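Local structure of alkaline serine protease (Pseudoalteromonas sp., 1Y9Z) at residues A179-S182 against N183-A187; Q191-D194 against Q195-I198; L405-A408 against G409-Q413; M418-A421 against V422-K425. The protein probably cleaves peptide bonds as a cold-adapted subtilisin-like serine endopeptidase, with a beta-barrel domain inserted into its subtilisin-like alpha/beta fold. All blocks are in the same frame, centred on the assembly; numbering follows the deposited sequence.

Following the chain, all four contacts are local and in series, so none nests within or crosses another. Contact 1 turns the chain back at the end of strand 174-180, and contact 2 turns it again as it enters strand 196-201, the parallel neighbour in the same sheet. Much later, contact 3 wraps the loop after helix 391-401 round a calcium ion, and contact 4 starts helix 421-430. They meet in space: Leu405 and Met418 pack on Val180 and Leu184, while Arg410 reaches the Val196 carbonyl. Thus the C-terminal loop and helix are tied to the edge of the central sheet of the subtilisin-like domain.

Contact 1: residues A179-S182 against N183-A187; sequences AVDS and NLDHA
Asp181 and Asp185 meet across a type I beta turn running from Asp181 to Leu184 and continued into a G1 beta bulge: Leu184 N gives to Asp181 O (2.8 Å), and Asp181 N gives to Asp185 O (2.9 Å). Leu184 takes the left-handed backbone conformation that such a bulge needs, and Ala187 N bonds back to Ala179 O where strand 174-180 of the subtilisin-like domain ends. Aspartate suits the first turn position because its short side chain can fold in over the loop. With CG between the backbone N and the carbonyl carbon (chi1 66°), its OD2 accepts from Asn183 N at 2.9 Å, an Asx turn, and from Asp185 N at 3.0 Å. The two donors come from opposite faces of the carboxylate plane, a grip that fixes its rotation. Replacing Asp181 by an alanine would probably leave both of these amides without their side-chain acceptor and let the loop flex. Outside the turn, Gln318 also binds OD1. Asp185 runs alongside Asp181, its carboxylate turned 76° from that of Asp181. Their like charges are probably eased by a bridging water, which donates to Asp181 OD1 and Asp185 OD2, and by the Asn183 amide: ND2 lies 2.7 Å from Asp185 OD2, its N-H aimed almost straight (176°) at that oxygen from above the carboxylate plane.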
loop_
_atom_site.group_PDB
_atom_site.type_symbol
_atom_site.label_atom_id
_atom_site.label_comp_id
_atom_site.label_asym_id
_atom_site.label_seq_id
_atom_site.Cartn_x
_atom_site.Cartn_y
_atom_site.Cartn_z
ATOM N N ALA A 179 0.059 -8.444 -4.317
ATOM C CA ALA A 179 0.367 -7.044 -4.590
ATOM C C ALA A 179 0.934 -6.819 -5.987
ATOM O O ALA A 179 1.743 -7.610 -6.472
ATOM C CB ALA A 179 1.363 -6.525 -3.554
ATOM N N VAL A 180 0.498 -5.735 -6.625
ATOM C CA VAL A 180 1.001 -5.346 -7.941
ATOM C C VAL A 180 1.306 -3.855 -7.860
ATOM O O VAL A 180 0.827 -3.171 -6.948
ATOM C CB VAL A 180 -0.030 -5.584 -9.076
ATOM C CG1 VAL A 180 -0.346 -7.065 -9.192
ATOM C CG2 VAL A 180 -1.293 -4.779 -8.819
ATOM N N ASP A 181 2.109 -3.348 -8.794
ATOM C CA ASP A 181 2.448 -1.927 -8.785
ATOM C C ASP A 181 1.570 -1.124 -9.745
ATOM O O ASP A 181 0.616 -1.663 -10.310
ATOM C CB ASP A 181 3.947 -1.724 -9.077
ATOM C CG ASP A 181 4.348 -2.137 -10.480
ATOM O OD1 ASP A 181 5.568 -2.288 -10.714
ATOM O OD2 ASP A 181 3.468 -2.298 -11.347
ATOM N N SER A 182 1.880 0.158 -9.930
ATOM C CA SER A 182 1.060 1.009 -10.791
ATOM C C SER A 182 1.076 0.691 -12.283
ATOM O O SER A 182 0.370 1.332 -13.059
ATOM C CB SER A 182 1.386 2.493 -10.563
ATOM O OG SER A 182 2.690 2.830 -10.991
ATOM N N ASN A 183 1.882 -0.284 -12.694
ATOM C CA ASN A 183 1.900 -0.689 -14.097
ATOM C C ASN A 183 1.229 -2.057 -14.158
ATOM O O ASN A 183 1.198 -2.706 -15.204
ATOM C CB ASN A 183 3.326 -0.799 -14.643
ATOM C CG ASN A 183 3.349 -1.060 -16.144
ATOM O OD1 ASN A 183 2.762 -0.309 -16.922
ATOM N ND2 ASN A 183 4.025 -2.127 -16.552
ATOM N N LEU A 184 0.698 -2.476 -13.012
ATOM C CA LEU A 184 0.014 -3.755 -12.855
ATOM C C LEU A 184 0.971 -4.935 -12.894
ATOM O O LEU A 184 0.565 -6.071 -13.129
ATOM C CB LEU A 184 -1.078 -3.914 -13.916
ATOM C CG LEU A 184 -2.193 -2.869 -13.824
ATOM C CD1 LEU A 184 -3.243 -3.146 -14.885
ATOM C CD2 LEU A 184 -2.817 -2.902 -12.434
ATOM N N ASP A 185 2.249 -4.664 -12.657
ATOM C CA ASP A 185 3.240 -5.724 -12.633
ATOM C C ASP A 185 3.254 -6.358 -11.249
ATOM O O ASP A 185 3.081 -5.675 -10.237
ATOM C CB ASP A 185 4.631 -5.176 -12.957
ATOM C CG ASP A 185 4.785 -4.803 -14.415
ATOM O OD1 ASP A 185 4.517 -5.665 -15.277
ATOM O OD2 ASP A 185 5.177 -3.654 -14.699
ATOM N N HIS A 186 3.452 -7.671 -11.214
ATOM C CA HIS A 186 3.505 -8.409 -9.961
ATOM C C HIS A 186 4.669 -7.901 -9.111
ATOM O O HIS A 186 5.790 -7.760 -9.595
ATOM C CB HIS A 186 3.669 -9.904 -10.263
ATOM C CG HIS A 186 4.020 -10.739 -9.070
ATOM N ND1 HIS A 186 5.268 -11.298 -8.895
ATOM C CD2 HIS A 186 3.285 -11.117 -7.998
ATOM C CE1 HIS A 186 5.286 -11.986 -7.767
ATOM N NE2 HIS A 186 4.094 -11.892 -7.203
ATOM N N ALA A 187 4.390 -7.608 -7.844
ATOM C CA ALA A 187 5.419 -7.129 -6.928
ATOM C C ALA A 187 6.383 -8.275 -6.638
ATOM O O ALA A 187 5.963 -9.362 -6.240
ATOM C CB ALA A 187 4.780 -6.636 -5.640
HETATM O O HOH W 1 6.275 -1.593 -13.130
#

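Contact 2: residues Q191-D194 against Q195-I198; sequences QYTD and QVEI. With NA (sodium ion), chain F; NA (sodium ion), chain E.
Thr193 turns its hydroxyl in under the bend, against the backbone N-H groups of Gln195 and Val196. Thr193 OG1 stands between its own backbone N and carbonyl carbon (chi1 76°), a position from which it accepts from Gln195 N at 2.9 Å and from Val196 N at 3.1 Å. The first of these closes an ST turn; Thr193 O adds a weak bond from Val196 N. A threonine fits because its oxygen sits one atom from the backbone, close enough to reach both amides. A valine in place of Thr193 would probably leave the two N-H groups without this acceptor and free the bend to open before the strand. Asp194 and Gln195 cross obliquely, carboxylate and amide planes 86° apart, and each is engaged elsewhere: Asp194 OD1 with Tyr165, Gln195 NE2 with Asp172. Val196 CG2 lies 3.5 Å from Gln191 O, and the side chain packs on Ser176 and Ala178 of the neighbouring strand 174-180. Gln195 is bent at chi2 (-74°), which carries OE1 to one sodium ion at 2.4 Å. Its backbone O holds the second sodium at 2.6 Å, together with OE1 of the extended Glu197 at 2.8 Å. The two ions are too close to be filled at once and are probably alternatives. Carbonyls of Ala169, Tyr171 and Val174 complete the first, Val174 the second, as in the weak cation site of subtilisins.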
loop_
_atom_site.group_PDB
_atom_site.type_symbol
_atom_site.label_atom_id
_atom_site.label_comp_id
_atom_site.label_asym_id
_atom_site.label_seq_id
_atom_site.Cartn_x
_atom_site.Cartn_y
_atom_site.Cartn_z
ATOM N N GLN A 191 4.274 -13.045 -2.284
ATOM C CA GLN A 191 4.299 -14.502 -2.310
ATOM C C GLN A 191 3.318 -15.052 -3.337
ATOM O O GLN A 191 2.182 -14.588 -3.445
ATOM C CB GLN A 191 4.003 -15.055 -0.911
ATOM C CG GLN A 191 5.207 -14.949 0.019
ATOM C CD GLN A 191 4.873 -15.196 1.476
ATOM O OE1 GLN A 191 4.307 -16.234 1.837
ATOM N NE2 GLN A 191 5.233 -14.247 2.327
ATOM N N TYR A 192 3.775 -16.038 -4.103
ATOM C CA TYR A 192 2.951 -16.648 -5.137
ATOM C C TYR A 192 2.564 -18.073 -4.747
ATOM O O TYR A 192 3.425 -18.922 -4.510
ATOM C CB TYR A 192 3.697 -16.632 -6.481
ATOM C CG TYR A 192 5.053 -17.307 -6.461
ATOM C CD1 TYR A 192 6.177 -16.666 -5.926
ATOM C CD2 TYR A 192 5.211 -18.596 -6.966
ATOM C CE1 TYR A 192 7.423 -17.302 -5.896
ATOM C CE2 TYR A 192 6.443 -19.235 -6.939
ATOM C CZ TYR A 192 7.544 -18.587 -6.405
ATOM O OH TYR A 192 8.757 -19.241 -6.392
ATOM N N THR A 193 1.261 -18.331 -4.679
ATOM C CA THR A 193 0.762 -19.648 -4.293
ATOM C C THR A 193 -0.508 -19.972 -5.059
ATOM O O THR A 193 -1.074 -19.106 -5.731
ATOM C CB THR A 193 0.392 -19.696 -2.796
ATOM O OG1 THR A 193 -0.855 -19.012 -2.606
ATOM C CG2 THR A 193 1.468 -19.031 -1.941
ATOM N N ASP A 194 -0.965 -21.215 -4.952
ATOM C CA ASP A 194 -2.193 -21.594 -5.629
ATOM C C ASP A 194 -3.415 -21.116 -4.850
ATOM O O ASP A 194 -4.550 -21.385 -5.236
ATOM C CB ASP A 194 -2.256 -23.111 -5.890
ATOM C CG ASP A 194 -2.062 -23.951 -4.641
ATOM O OD1 ASP A 194 -1.978 -23.398 -3.528
ATOM O OD2 ASP A 194 -1.998 -25.192 -4.786
ATOM N N GLN A 195 -3.169 -20.404 -3.752
ATOM C CA GLN A 195 -4.243 -19.831 -2.941
ATOM C C GLN A 195 -4.455 -18.367 -3.335
ATOM O O GLN A 195 -5.554 -17.845 -3.170
ATOM C CB GLN A 195 -3.912 -19.903 -1.447
ATOM C CG GLN A 195 -4.226 -21.231 -0.770
ATOM C CD GLN A 195 -5.714 -21.447 -0.535
ATOM O OE1 GLN A 195 -6.444 -20.519 -0.173
ATOM N NE2 GLN A 195 -6.167 -22.683 -0.717
ATOM N N VAL A 196 -3.410 -17.708 -3.843
ATOM C CA VAL A 196 -3.530 -16.307 -4.255
ATOM C C VAL A 196 -4.769 -16.222 -5.133
ATOM O O VAL A 196 -4.885 -16.911 -6.150
ATOM C CB VAL A 196 -2.280 -15.826 -5.017
ATOM C CG1 VAL A 196 -2.537 -14.448 -5.642
ATOM C CG2 VAL A 196 -1.108 -15.726 -4.049
ATOM N N GLU A 197 -5.688 -15.354 -4.729
ATOM C CA GLU A 197 -6.982 -15.228 -5.383
ATOM C C GLU A 197 -7.247 -13.945 -6.161
ATOM O O GLU A 197 -7.918 -13.964 -7.195
ATOM C CB GLU A 197 -8.042 -15.395 -4.295
ATOM C CG GLU A 197 -9.416 -15.821 -4.741
ATOM C CD GLU A 197 -10.271 -16.218 -3.555
ATOM O OE1 GLU A 197 -9.749 -16.927 -2.667
ATOM O OE2 GLU A 197 -11.453 -15.832 -3.503
ATOM N N ILE A 198 -6.731 -12.831 -5.666
ATOM C CA ILE A 198 -6.976 -11.556 -6.318
ATOM C C ILE A 198 -5.839 -10.600 -5.980
ATOM O O ILE A 198 -5.124 -10.809 -4.999
ATOM C CB ILE A 198 -8.345 -11.002 -5.845
ATOM C CG1 ILE A 198 -8.846 -9.922 -6.799
ATOM C CG2 ILE A 198 -8.233 -10.465 -4.424
ATOM C CD1 ILE A 198 -10.318 -9.593 -6.605
HETATM NA NA NA F . -7.424 -17.564 -1.323
HETATM NA NA NA E . -7.317 -18.542 0.837
HETATM O O HOH W 2 -3.562 -18.967 -7.594
#

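Contact 3: residues L405-A408 against G409-Q413; sequences LSVA and GRDNQ. With CA (calcium ion), chain D.
A calcium-binding loop lies between helix 391-401 and helix 421-430, and in it Leu405 and Val407 share the ion with Gly409 and Asp411. The backbone curls so that every second residue turns its oxygen inward. Leu405 O lies 2.2 Å from the calcium ion, Val407 O and Gly409 O each 2.3 Å. Asp411 closes the ring with one carboxylate oxygen, OD1, at 2.3 Å; its CG stands between the backbone N and the carbonyl carbon (chi1 52°), which sets the carboxylate over the ion. Its other oxygen, OD2, accepts from Thr414 N, so the group is held at both ends and cannot readily swivel. Asp404 OD1 and a water 2.4 Å from the ion complete six ligands, and Leu405 N in turn gives to that water. The two carboxylates probably neutralise the ion, while the metal draws together carbonyl oxygens that would otherwise repel: Val407 O and Gly409 O are only 3.2 Å apart. Gly409 must be glycine, since at its backbone angles (phi 85°) a CB would clash with Ala408 O. Val407 CG1 lies 3.7 Å from Asp411 CB, an apolar touch that covers one flank of the aspartate. The Arg410 chain is fully extended, and its NH1 gives to Val196 O, linking the loop to strand 196-201. Carbonyls from alternate residues, flanked by two aspartates, are typical of a calcium site built from one continuous surface loop.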
loop_
_atom_site.group_PDB
_atom_site.type_symbol
_atom_site.label_atom_id
_atom_site.label_comp_id
_atom_site.label_asym_id
_atom_site.label_seq_id
_atom_site.Cartn_x
_atom_site.Cartn_y
_atom_site.Cartn_z
ATOM N N LEU A 405 -4.555 -10.436 -15.114
ATOM C CA LEU A 405 -3.209 -9.882 -15.233
ATOM C C LEU A 405 -2.226 -10.994 -15.584
ATOM O O LEU A 405 -2.562 -12.172 -15.505
ATOM C CB LEU A 405 -2.772 -9.243 -13.909
ATOM C CG LEU A 405 -3.626 -8.135 -13.289
ATOM C CD1 LEU A 405 -2.953 -7.640 -12.010
ATOM C CD2 LEU A 405 -3.792 -6.993 -14.276
ATOM N N SER A 406 -1.011 -10.613 -15.968
ATOM C CA SER A 406 0.023 -11.585 -16.308
ATOM C C SER A 406 -0.477 -12.594 -17.340
ATOM O O SER A 406 -1.226 -12.239 -18.251
ATOM C CB SER A 406 0.477 -12.311 -15.035
ATOM O OG SER A 406 1.596 -13.144 -15.278
ATOM N N VAL A 407 -0.059 -13.847 -17.198
ATOM C CA VAL A 407 -0.477 -14.892 -18.123
ATOM C C VAL A 407 -1.994 -15.045 -18.069
ATOM O O VAL A 407 -2.614 -14.830 -17.026
ATOM C CB VAL A 407 0.192 -16.245 -17.776
ATOM C CG1 VAL A 407 -0.230 -16.696 -16.387
ATOM C CG2 VAL A 407 -0.177 -17.293 -18.816
ATOM N N ALA A 408 -2.590 -15.410 -19.200
ATOM C CA ALA A 408 -4.034 -15.584 -19.284
ATOM C C ALA A 408 -4.541 -16.573 -18.242
ATOM O O ALA A 408 -3.928 -17.619 -18.012
ATOM C CB ALA A 408 -4.420 -16.059 -20.682
ATOM N N GLY A 409 -5.665 -16.236 -17.618
ATOM C CA GLY A 409 -6.249 -17.101 -16.611
ATOM C C GLY A 409 -5.658 -16.902 -15.231
ATOM O O GLY A 409 -4.739 -16.107 -15.041
ATOM N N ARG A 410 -6.187 -17.633 -14.259
ATOM C CA ARG A 410 -5.698 -17.523 -12.895
ATOM C C ARG A 410 -4.248 -17.987 -12.808
ATOM O O ARG A 410 -3.875 -18.992 -13.409
ATOM C CB ARG A 410 -6.558 -18.373 -11.956
ATOM C CG ARG A 410 -6.162 -18.255 -10.492
ATOM C CD ARG A 410 -7.033 -19.123 -9.595
ATOM N NE ARG A 410 -6.716 -18.899 -8.187
ATOM C CZ ARG A 410 -7.463 -19.316 -7.168
ATOM N NH1 ARG A 410 -7.086 -19.058 -5.923
ATOM N NH2 ARG A 410 -8.587 -19.986 -7.390
ATOM N N ASP A 411 -3.425 -17.236 -12.082
ATOM C CA ASP A 411 -2.031 -17.616 -11.889
ATOM C C ASP A 411 -1.654 -17.389 -10.429
ATOM O O ASP A 411 -2.359 -16.682 -9.702
ATOM C CB ASP A 411 -1.092 -16.847 -12.834
ATOM C CG ASP A 411 -1.286 -15.349 -12.775
ATOM O OD1 ASP A 411 -1.932 -14.796 -13.690
ATOM O OD2 ASP A 411 -0.791 -14.731 -11.811
ATOM N N ASN A 412 -0.556 -18.001 -9.997
ATOM C CA ASN A 412 -0.113 -17.898 -8.608
ATOM C C ASN A 412 0.395 -16.522 -8.197
ATOM O O ASN A 412 0.424 -16.200 -7.008
ATOM C CB ASN A 412 0.977 -18.936 -8.314
ATOM C CG ASN A 412 0.462 -20.367 -8.354
ATOM O OD1 ASN A 412 1.188 -21.298 -8.005
ATOM N ND2 ASN A 412 -0.784 -20.549 -8.780
ATOM N N GLN A 413 0.807 -15.718 -9.168
ATOM C CA GLN A 413 1.309 -14.383 -8.862
ATOM C C GLN A 413 0.216 -13.351 -8.608
ATOM O O GLN A 413 0.291 -12.584 -7.645
ATOM C CB GLN A 413 2.206 -13.873 -9.995
ATOM C CG GLN A 413 3.597 -14.485 -10.022
ATOM C CD GLN A 413 3.613 -15.926 -10.493
ATOM O OE1 GLN A 413 4.479 -16.706 -10.094
ATOM N NE2 GLN A 413 2.669 -16.284 -11.357
HETATM CA CA CA D . -3.636 -14.112 -15.115
HETATM O O HOH W 3 -4.386 -12.903 -13.168
#

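Contact 4: residues M418-A421 against V422-K425; sequences MINA and VAAK
Asn420 OD1 accepts from Ala423 N at 2.9 Å in a nearly straight bond, with an N-H...O angle of 174°. The donor comes from above the plane of the side-chain carbonyl and so meets neither lone pair directly. Two main-chain bonds of the first turn continue the pattern: Ala424 N gives to Asn420 O at 3.0 Å, and Lys425 N to Ala421 O at the same length. With CG anti to the backbone N (chi1 -171°), the Asn420 side chain is swung forward over the start of the helix, and its other end, ND2, gives to Asp403, which holds the amide the right way round. Asn420 is thus the N-cap of helix 421-430, which follows the calcium loop in the subtilisin-like domain. Asparagine is apt here because its short side chain bears an acceptor able to satisfy an amide of the first turn, for which no preceding helical carbonyl is in place. The methyl of Ala423 tucks against the capping group, its CB 3.5 Å from Asn420 CG. The CB of Ala424 lies 3.3 Å from Asn420 O, and both alanines are small enough for helix 391-401 to come close: Ala423 touches Thr401, Ala424 both Thr401 and Leu398. Ahead of the cap, Ile419 is wedged between that helix and helix 368-385, touching Val375 and Val378, and also reaches Ile198 of strand 196-201. Farther out, Lys425 CB lies 3.5 Å from Ala421 O, while its NZ forms a salt bridge with Asp429.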
loop_
_atom_site.group_PDB
_atom_site.type_symbol
_atom_site.label_atom_id
_atom_site.label_comp_id
_atom_site.label_asym_id
_atom_site.label_seq_id
_atom_site.Cartn_x
_atom_site.Cartn_y
_atom_site.Cartn_z
ATOM N N MET A 418 -6.562 -7.964 -11.110
ATOM C CA MET A 418 -6.813 -6.742 -10.356
ATOM C C MET A 418 -8.286 -6.582 -10.012
ATOM O O MET A 418 -9.150 -6.679 -10.885
ATOM C CB MET A 418 -6.345 -5.530 -11.165
ATOM C CG MET A 418 -6.389 -4.229 -10.390
ATOM S SD MET A 418 -5.183 -4.216 -9.053
ATOM C CE MET A 418 -4.420 -2.614 -9.298
ATOM N N ILE A 419 -8.573 -6.335 -8.738
ATOM C CA ILE A 419 -9.948 -6.155 -8.297
ATOM C C ILE A 419 -10.566 -4.979 -9.060
ATOM O O ILE A 419 -9.898 -3.983 -9.333
ATOM C CB ILE A 419 -10.008 -5.910 -6.768
ATOM C CG1 ILE A 419 -11.462 -5.924 -6.295
ATOM C CG2 ILE A 419 -9.308 -4.600 -6.416
ATOM C CD1 ILE A 419 -11.614 -6.053 -4.794
ATOM N N ASN A 420 -11.841 -5.117 -9.411
ATOM C CA ASN A 420 -12.556 -4.096 -10.173
ATOM C C ASN A 420 -13.906 -3.824 -9.518
ATOM O O ASN A 420 -14.860 -4.579 -9.711
ATOM C CB ASN A 420 -12.765 -4.587 -11.610
ATOM C CG ASN A 420 -13.302 -3.508 -12.528
ATOM O OD1 ASN A 420 -14.194 -2.750 -12.157
ATOM N ND2 ASN A 420 -12.765 -3.443 -13.741
ATOM N N ALA A 421 -13.983 -2.738 -8.757
ATOM C CA ALA A 421 -15.206 -2.373 -8.050
ATOM C C ALA A 421 -16.416 -2.172 -8.957
ATOM O O ALA A 421 -17.495 -2.695 -8.684
ATOM C CB ALA A 421 -14.967 -1.118 -7.220
ATOM N N VAL A 422 -16.232 -1.410 -10.031
ATOM C CA VAL A 422 -17.318 -1.131 -10.964
ATOM C C VAL A 422 -17.900 -2.405 -11.568
ATOM O O VAL A 422 -19.114 -2.601 -11.566
ATOM C CB VAL A 422 -16.841 -0.209 -12.108
ATOM C CG1 VAL A 422 -17.990 0.069 -13.072
ATOM C CG2 VAL A 422 -16.310 1.092 -11.533
ATOM N N ALA A 423 -17.029 -3.268 -12.078
ATOM C CA ALA A 423 -17.465 -4.520 -12.687
ATOM C C ALA A 423 -18.125 -5.449 -11.672
ATOM O O ALA A 423 -19.110 -6.119 -11.981
ATOM C CB ALA A 423 -16.282 -5.216 -13.348
ATOM N N ALA A 424 -17.581 -5.492 -10.460
ATOM C CA ALA A 424 -18.139 -6.340 -9.413
ATOM C C ALA A 424 -19.556 -5.890 -9.071
ATOM O O ALA A 424 -20.450 -6.713 -8.876
ATOM C CB ALA A 424 -17.255 -6.289 -8.174
ATOM N N LYS A 425 -19.755 -4.578 -8.996
ATOM C CA LYS A 425 -21.068 -4.027 -8.690
ATOM C C LYS A 425 -22.065 -4.389 -9.785
ATOM O O LYS A 425 -23.175 -4.836 -9.502
ATOM C CB LYS A 425 -20.993 -2.505 -8.561
ATOM C CG LYS A 425 -22.358 -1.831 -8.469
ATOM C CD LYS A 425 -22.238 -0.319 -8.563
ATOM C CE LYS A 425 -23.608 0.341 -8.621
ATOM N NZ LYS A 425 -24.400 -0.092 -9.806
#